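Local coordinates for type IV pilus assembly protein PilF (PDB 5OIU) that binds ATP with magnesium and probably hydrolyses it, as a six-subunit AAA+ motor that powers type IV pilus assembly, at residues C[142-147]-C[239-244]; C[246-251]-C[270-275]. All blocks are in the same frame, centred on the assembly; numbering follows the deposited sequence.

Contact 1 of 2, residues C[142-147]-C[239-244]; sequences YGIFLI and VIATLH
The carbonyl oxygen Val239 O is met twice by the neighbouring strand: Phe145 N donates a hydrogen bond to it at 2.8 Å, and Ile144 CA directs a CA-H...O contact at the same oxygen from 3.1 Å. This is one rung of a parallel beta ladder at the centre of the P-loop NTPase sheet, where strand 238-243 lies between strand 143-148, which leads into the Walker A loop, and strand 214-217, an order consistent with the ASCE branch of this fold. Four further backbone bonds extend the ladder, from Val239 N to Gly143 O at one end to Leu243 N on Ile147 O at the other, and the strand segments twist by 26°. On one face Ile144 holds CG1 anti to its backbone N (chi1 179°), and from there CD1 meets Val239 CG1 at 3.6 Å. Ala241 CB, 3.9 Å from Leu146 CD2, completes a compact methyl triangle with it and this CD1. The opposite face carries Phe145, Ile240, Ile147 and Thr242. Helix 155-166 packs there, with Lys155 against Thr242, whose side chain is about 6 Å from the bound magnesium ion. Farther along the first face, Leu146 and Leu243 side chains cross obliquely, Leu146 CD1 4.0 Å from Leu243 CD2.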
ATOM      1  N   TYR C 142     -15.059 -26.398  12.770  1.00 38.70           N
ATOM      2  CA  TYR C 142     -15.481 -25.191  12.076  1.00 40.60           C
ATOM      3  C   TYR C 142     -14.248 -24.478  11.553  1.00 37.20           C
ATOM      4  O   TYR C 142     -13.112 -24.854  11.861  1.00 38.79           O
ATOM      5  CB  TYR C 142     -16.301 -24.280  12.991  1.00 43.16           C
ATOM      6  CG  TYR C 142     -15.810 -24.284  14.403  1.00 41.26           C
ATOM      7  CD1 TYR C 142     -14.655 -23.611  14.743  1.00 42.48           C
ATOM      8  CD2 TYR C 142     -16.506 -24.960  15.401  1.00 46.44           C
ATOM      9  CE1 TYR C 142     -14.190 -23.601  16.036  1.00 55.50           C
ATOM     10  CE2 TYR C 142     -16.053 -24.960  16.710  1.00 52.80           C
ATOM     11  CZ  TYR C 142     -14.886 -24.279  17.023  1.00 57.66           C
ATOM     12  OH  TYR C 142     -14.405 -24.270  18.318  1.00 62.99           O
ATOM     13  N   GLY C 143     -14.493 -23.422  10.789  1.00 35.24           N
ATOM     14  CA  GLY C 143     -13.487 -22.777   9.972  1.00 38.84           C
ATOM     15  C   GLY C 143     -13.813 -22.897   8.489  1.00 40.80           C
ATOM     16  O   GLY C 143     -14.695 -23.651   8.063  1.00 35.76           O
ATOM     17  N   ILE C 144     -13.094 -22.106   7.700  1.00 36.94           N
ATOM     18  CA  ILE C 144     -13.226 -22.126   6.247  1.00 36.32           C
ATOM     19  C   ILE C 144     -11.992 -22.796   5.668  1.00 35.00           C
ATOM     20  O   ILE C 144     -10.857 -22.425   5.989  1.00 39.31           O
ATOM     21  CB  ILE C 144     -13.442 -20.718   5.662  1.00 36.51           C
ATOM     22  CG1 ILE C 144     -13.563 -20.773   4.146  1.00 31.23           C
ATOM     23  CG2 ILE C 144     -12.373 -19.726   6.128  1.00 34.89           C
ATOM     24  CD1 ILE C 144     -14.503 -19.708   3.608  1.00 28.29           C
ATOM     25  N   PHE C 145     -12.220 -23.826   4.867  1.00 33.08           N
ATOM     26  CA  PHE C 145     -11.169 -24.564   4.183  1.00 35.53           C
ATOM     27  C   PHE C 145     -11.318 -24.269   2.699  1.00 34.04           C
ATOM     28  O   PHE C 145     -12.394 -24.479   2.134  1.00 32.20           O
ATOM     29  CB  PHE C 145     -11.290 -26.055   4.487  1.00 32.67           C
ATOM     30  CG  PHE C 145     -10.316 -26.889   3.772  1.00 34.48           C
ATOM     31  CD1 PHE C 145      -9.019 -26.456   3.603  1.00 37.05           C
ATOM     32  CD2 PHE C 145     -10.691 -28.120   3.259  1.00 35.23           C
ATOM     33  CE1 PHE C 145      -8.107 -27.218   2.923  1.00 35.88           C
ATOM     34  CE2 PHE C 145      -9.778 -28.896   2.579  1.00 34.39           C
ATOM     35  CZ  PHE C 145      -8.484 -28.452   2.418  1.00 34.94           C
ATOM     36  N   LEU C 146     -10.272 -23.712   2.093  1.00 38.17           N
ATOM     37  CA  LEU C 146     -10.339 -23.229   0.715  1.00 38.49           C
ATOM     38  C   LEU C 146      -9.690 -24.234  -0.214  1.00 33.46           C
ATOM     39  O   LEU C 146      -8.556 -24.661   0.028  1.00 36.52           O
ATOM     40  CB  LEU C 146      -9.649 -21.876   0.560  1.00 37.39           C
ATOM     41  CG  LEU C 146     -10.277 -20.678   1.255  1.00 37.65           C
ATOM     42  CD1 LEU C 146      -9.475 -19.414   0.938  1.00 31.93           C
ATOM     43  CD2 LEU C 146     -11.741 -20.543   0.843  1.00 34.28           C
ATOM     44  N   ILE C 147     -10.420 -24.630  -1.255  1.00 36.79           N
ATOM     45  CA  ILE C 147      -9.887 -25.473  -2.324  1.00 39.75           C
ATOM     46  C   ILE C 147      -9.614 -24.582  -3.519  1.00 36.91           C
ATOM     47  O   ILE C 147     -10.504 -23.865  -3.988  1.00 37.50           O
ATOM     48  CB  ILE C 147     -10.853 -26.603  -2.724  1.00 39.15           C
ATOM     49  CG1 ILE C 147     -11.444 -27.323  -1.503  1.00 33.15           C
ATOM     50  CG2 ILE C 147     -10.158 -27.544  -3.722  1.00 32.70           C
ATOM     51  CD1 ILE C 147     -10.441 -27.984  -0.629  1.00 35.93           C
ATOM     52  N   VAL C 239     -17.042 -24.324   6.796  1.00 38.14           N
ATOM     53  CA  VAL C 239     -17.246 -23.824   5.439  1.00 35.59           C
ATOM     54  C   VAL C 239     -16.170 -24.396   4.535  1.00 32.29           C
ATOM     55  O   VAL C 239     -14.976 -24.272   4.825  1.00 33.05           O
ATOM     56  CB  VAL C 239     -17.205 -22.290   5.395  1.00 37.04           C
ATOM     57  CG1 VAL C 239     -17.400 -21.796   3.960  1.00 33.69           C
ATOM     58  CG2 VAL C 239     -18.246 -21.712   6.340  1.00 31.97           C
ATOM     59  N   ILE C 240     -16.585 -25.008   3.438  1.00 31.78           N
ATOM     60  CA  ILE C 240     -15.665 -25.490   2.413  1.00 33.90           C
ATOM     61  C   ILE C 240     -15.982 -24.721   1.143  1.00 36.65           C
ATOM     62  O   ILE C 240     -17.137 -24.711   0.691  1.00 35.44           O
ATOM     63  CB  ILE C 240     -15.784 -27.010   2.210  1.00 35.14           C
ATOM     64  CG1 ILE C 240     -15.238 -27.712   3.461  1.00 34.55           C
ATOM     65  CG2 ILE C 240     -15.049 -27.445   0.948  1.00 32.59           C
ATOM     66  CD1 ILE C 240     -15.804 -29.020   3.710  1.00 34.46           C
ATOM     67  N   ALA C 241     -14.972 -24.053   0.579  1.00 36.46           N
ATOM     68  CA  ALA C 241     -15.227 -23.085  -0.478  1.00 34.95           C
ATOM     69  C   ALA C 241     -14.120 -23.122  -1.510  1.00 33.18           C
ATOM     70  O   ALA C 241     -12.958 -23.403  -1.196  1.00 33.76           O
ATOM     71  CB  ALA C 241     -15.377 -21.666   0.073  1.00 35.83           C
ATOM     72  N   THR C 242     -14.511 -22.839  -2.751  1.00 34.29           N
ATOM     73  CA  THR C 242     -13.633 -22.914  -3.911  1.00 39.18           C
ATOM     74  C   THR C 242     -13.223 -21.502  -4.313  1.00 36.29           C
ATOM     75  O   THR C 242     -14.062 -20.602  -4.368  1.00 43.01           O
ATOM     76  CB  THR C 242     -14.332 -23.637  -5.067  1.00 40.98           C
ATOM     77  OG1 THR C 242     -14.302 -25.041  -4.825  1.00 46.07           O
ATOM     78  CG2 THR C 242     -13.654 -23.377  -6.380  1.00 45.75           C
ATOM     79  N   LEU C 243     -11.931 -21.311  -4.545  1.00 34.36           N
ATOM     80  CA  LEU C 243     -11.371 -20.026  -4.938  1.00 43.08           C
ATOM     81  C   LEU C 243     -10.428 -20.241  -6.112  1.00 48.92           C
ATOM     82  O   LEU C 243      -9.796 -21.290  -6.237  1.00 48.85           O
ATOM     83  CB  LEU C 243     -10.627 -19.387  -3.788  1.00 43.98           C
ATOM     84  CG  LEU C 243     -10.477 -17.881  -3.742  1.00 45.94           C
ATOM     85  CD1 LEU C 243     -11.829 -17.227  -3.589  1.00 46.10           C
ATOM     86  CD2 LEU C 243      -9.567 -17.508  -2.574  1.00 44.36           C
ATOM     87  N   HIS C 244     -10.351 -19.251  -6.985  1.00 53.46           N
ATOM     88  CA  HIS C 244      -9.483 -19.312  -8.159  1.00 52.02           C
ATOM     89  C   HIS C 244      -8.225 -18.493  -7.888  1.00 53.09           C
ATOM     90  O   HIS C 244      -8.251 -17.257  -7.915  1.00 59.44           O
ATOM     91  CB  HIS C 244     -10.225 -18.833  -9.394  1.00 47.06           C
ATOM     92  CG  HIS C 244     -11.373 -19.717  -9.764  1.00 64.19           C
ATOM     93  ND1 HIS C 244     -12.551 -19.750  -9.043  1.00 64.51           N
ATOM     94  CD2 HIS C 244     -11.516 -20.623 -10.765  1.00 63.73           C
ATOM     95  CE1 HIS C 244     -13.374 -20.627  -9.592  1.00 61.30           C
ATOM     96  NE2 HIS C 244     -12.772 -21.167 -10.641  1.00 68.48           N
TER

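Contact 2 of 2, residues C[246-251]-C[270-275]; sequences NDAAQA and IGVLSQ
Val272 fits its branched side chain against the first turn of helix 248-257, and its CG1 does most of the touching. Set anti to the backbone N (chi1 -174°), this methyl lies 3.6 Å from Ala251 CB and also touches Ala248 CB. It rests 3.4 Å from the carbonyl oxygen Ala248 O. That oxygen is already engaged within the helix, accepting from Ala251 N. The two alanines, three residues apart, present only methyl groups and let the helix lie close to the strand. Such helix-on-sheet packing belongs to the alpha/beta core of the P-loop NTPase fold, and here the helix begins with Asp247 as N-cap. Its OD2 takes the capping bond from Gln250 N at 3.0 Å, on the anti side and 34° out of the carboxylate plane, while OD1 forms a salt bridge with Lys355. Ser274 continues the close packing, its CB 3.7 Å from Ala248 N; its OG stands 3.8 Å from Asp247 N without a hydrogen bond, and a weak bond links that hydroxyl to Arg276. The contact thins out at exposed Asn246, whose CB starts away from the strand, although its carbonyl oxygen is held by Arg276.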
ATOM      1  N   ASN C 246      -3.620 -19.447  -8.246  1.00 41.19           N
ATOM      2  CA  ASN C 246      -2.718 -20.454  -8.776  1.00 48.67           C
ATOM      3  C   ASN C 246      -1.768 -21.007  -7.718  1.00 48.58           C
ATOM      4  O   ASN C 246      -0.805 -21.704  -8.049  1.00 53.31           O
ATOM      5  CB  ASN C 246      -1.971 -19.892  -9.986  1.00 50.05           C
ATOM      6  CG  ASN C 246      -2.686 -20.234 -11.291  1.00 59.31           C
ATOM      7  OD1 ASN C 246      -3.843 -19.844 -11.486  1.00 63.63           O
ATOM      8  ND2 ASN C 246      -2.024 -21.006 -12.167  1.00 52.69           N
ATOM      9  N   ASP C 247      -2.072 -20.787  -6.450  1.00 48.22           N
ATOM     10  CA  ASP C 247      -1.116 -21.044  -5.388  1.00 47.00           C
ATOM     11  C   ASP C 247      -1.864 -20.942  -4.067  1.00 44.72           C
ATOM     12  O   ASP C 247      -2.800 -20.149  -3.946  1.00 43.83           O
ATOM     13  CB  ASP C 247       0.026 -20.025  -5.487  1.00 50.85           C
ATOM     14  CG  ASP C 247       0.904 -19.989  -4.268  1.00 52.13           C
ATOM     15  OD1 ASP C 247       1.721 -20.917  -4.086  1.00 55.08           O
ATOM     16  OD2 ASP C 247       0.782 -19.009  -3.504  1.00 49.87           O
ATOM     17  N   ALA C 248      -1.470 -21.761  -3.095  1.00 42.86           N
ATOM     18  CA  ALA C 248      -2.225 -21.822  -1.847  1.00 43.89           C
ATOM     19  C   ALA C 248      -2.116 -20.518  -1.066  1.00 45.67           C
ATOM     20  O   ALA C 248      -3.130 -19.921  -0.691  1.00 41.31           O
ATOM     21  CB  ALA C 248      -1.744 -22.987  -0.998  1.00 40.30           C
ATOM     22  N   ALA C 249      -0.887 -20.070  -0.801  1.00 43.52           N
ATOM     23  CA  ALA C 249      -0.692 -18.831  -0.065  1.00 44.35           C
ATOM     24  C   ALA C 249      -1.457 -17.692  -0.722  1.00 45.82           C
ATOM     25  O   ALA C 249      -2.044 -16.844  -0.040  1.00 41.69           O
ATOM     26  CB  ALA C 249       0.799 -18.509   0.017  1.00 45.31           C
ATOM     27  N   GLN C 250      -1.501 -17.695  -2.055  1.00 44.56           N
ATOM     28  CA  GLN C 250      -2.200 -16.652  -2.794  1.00 47.41           C
ATOM     29  C   GLN C 250      -3.663 -16.533  -2.371  1.00 42.62           C
ATOM     30  O   GLN C 250      -4.245 -15.444  -2.425  1.00 37.46           O
ATOM     31  CB  GLN C 250      -2.079 -16.946  -4.294  1.00 54.58           C
ATOM     32  CG  GLN C 250      -2.017 -15.727  -5.205  1.00 57.69           C
ATOM     33  CD  GLN C 250      -0.717 -14.956  -5.077  1.00 68.00           C
ATOM     34  OE1 GLN C 250       0.368 -15.514  -5.291  1.00 69.66           O
ATOM     35  NE2 GLN C 250      -0.817 -13.657  -4.734  1.00 64.83           N
ATOM     36  N   ALA C 251      -4.275 -17.633  -1.937  1.00 44.64           N
ATOM     37  CA  ALA C 251      -5.675 -17.561  -1.530  1.00 46.18           C
ATOM     38  C   ALA C 251      -5.878 -16.572  -0.382  1.00 41.14           C
ATOM     39  O   ALA C 251      -6.882 -15.853  -0.347  1.00 42.65           O
ATOM     40  CB  ALA C 251      -6.172 -18.951  -1.147  1.00 41.82           C
ATOM     41  N   ILE C 270      -8.766 -22.267   8.109  1.00 41.29           N
ATOM     42  CA  ILE C 270      -8.082 -23.399   8.707  1.00 35.04           C
ATOM     43  C   ILE C 270      -7.065 -24.003   7.762  1.00 36.83           C
ATOM     44  O   ILE C 270      -6.129 -24.669   8.227  1.00 38.95           O
ATOM     45  CB  ILE C 270      -9.070 -24.476   9.196  1.00 34.22           C
ATOM     46  CG1 ILE C 270     -10.086 -24.800   8.120  1.00 38.75           C
ATOM     47  CG2 ILE C 270      -9.814 -23.998  10.413  1.00 36.50           C
ATOM     48  CD1 ILE C 270     -11.112 -25.794   8.584  1.00 36.32           C
ATOM     49  N   GLY C 271      -7.205 -23.786   6.462  1.00 40.26           N
ATOM     50  CA  GLY C 271      -6.234 -24.309   5.521  1.00 37.60           C
ATOM     51  C   GLY C 271      -6.613 -23.958   4.099  1.00 38.82           C
ATOM     52  O   GLY C 271      -7.755 -23.570   3.811  1.00 38.13           O
ATOM     53  N   VAL C 272      -5.620 -24.093   3.213  1.00 37.85           N
ATOM     54  CA  VAL C 272      -5.803 -23.879   1.782  1.00 39.08           C
ATOM     55  C   VAL C 272      -5.207 -25.062   1.039  1.00 40.24           C
ATOM     56  O   VAL C 272      -4.052 -25.435   1.277  1.00 40.93           O
ATOM     57  CB  VAL C 272      -5.160 -22.567   1.295  1.00 39.01           C
ATOM     58  CG1 VAL C 272      -5.506 -22.323  -0.162  1.00 31.12           C
ATOM     59  CG2 VAL C 272      -5.645 -21.404   2.135  1.00 42.63           C
ATOM     60  N   LEU C 273      -5.989 -25.653   0.149  1.00 36.40           N
ATOM     61  CA  LEU C 273      -5.514 -26.718  -0.721  1.00 36.14           C
ATOM     62  C   LEU C 273      -5.449 -26.182  -2.140  1.00 40.40           C
ATOM     63  O   LEU C 273      -6.467 -25.720  -2.672  1.00 40.55           O
ATOM     64  CB  LEU C 273      -6.430 -27.932  -0.669  1.00 33.28           C
ATOM     65  CG  LEU C 273      -5.914 -28.978  -1.634  1.00 34.96           C
ATOM     66  CD1 LEU C 273      -4.676 -29.597  -1.025  1.00 38.51           C
ATOM     67  CD2 LEU C 273      -6.974 -30.020  -1.885  1.00 34.30           C
ATOM     68  N   SER C 274      -4.265 -26.247  -2.746  1.00 38.84           N
ATOM     69  CA  SER C 274      -4.073 -25.936  -4.155  1.00 38.00           C
ATOM     70  C   SER C 274      -3.778 -27.208  -4.921  1.00 32.80           C
ATOM     71  O   SER C 274      -3.007 -28.050  -4.452  1.00 37.83           O
ATOM     72  CB  SER C 274      -2.916 -24.958  -4.364  1.00 41.82           C
ATOM     73  OG  SER C 274      -2.975 -24.441  -5.672  1.00 40.14           O
ATOM     74  N   GLN C 275      -4.357 -27.356  -6.107  1.00 28.78           N
ATOM     75  CA  GLN C 275      -4.055 -28.589  -6.813  1.00 33.23           C
ATOM     76  C   GLN C 275      -3.979 -28.394  -8.327  1.00 34.20           C
ATOM     77  O   GLN C 275      -4.402 -27.374  -8.880  1.00 31.30           O
ATOM     78  CB  GLN C 275      -5.066 -29.687  -6.445  1.00 41.24           C
ATOM     79  CG  GLN C 275      -6.530 -29.436  -6.770  1.00 31.38           C
ATOM     80  CD  GLN C 275      -7.375 -30.663  -6.396  1.00 37.43           C
ATOM     81  OE1 GLN C 275      -7.573 -30.967  -5.217  1.00 33.50           O
ATOM     82  NE2 GLN C 275      -7.842 -31.385  -7.403  1.00 35.32           N
TER

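Contact 1 and contact 2 have centres 10 Å apart and meet in one mixed sheet, in which strand 143-148 lies between strands 238-243 and 269-281. Probable hydrogen bonds join them directly, with Leu146 O accepting from Leu273 N and Ile144 O from Ile270 N. Along the chain, contact 1 closes before contact 2 opens, and strand 238-243 leads through a short connection into helix 248-257. That helix bridges both: Ala251 touches Leu146 as well as Val272. At the strand ends the sheet approaches the nucleotide site, where Gln275 NE2 bonds to Ser153 O, so both contacts belong to the framework carrying the P-loop.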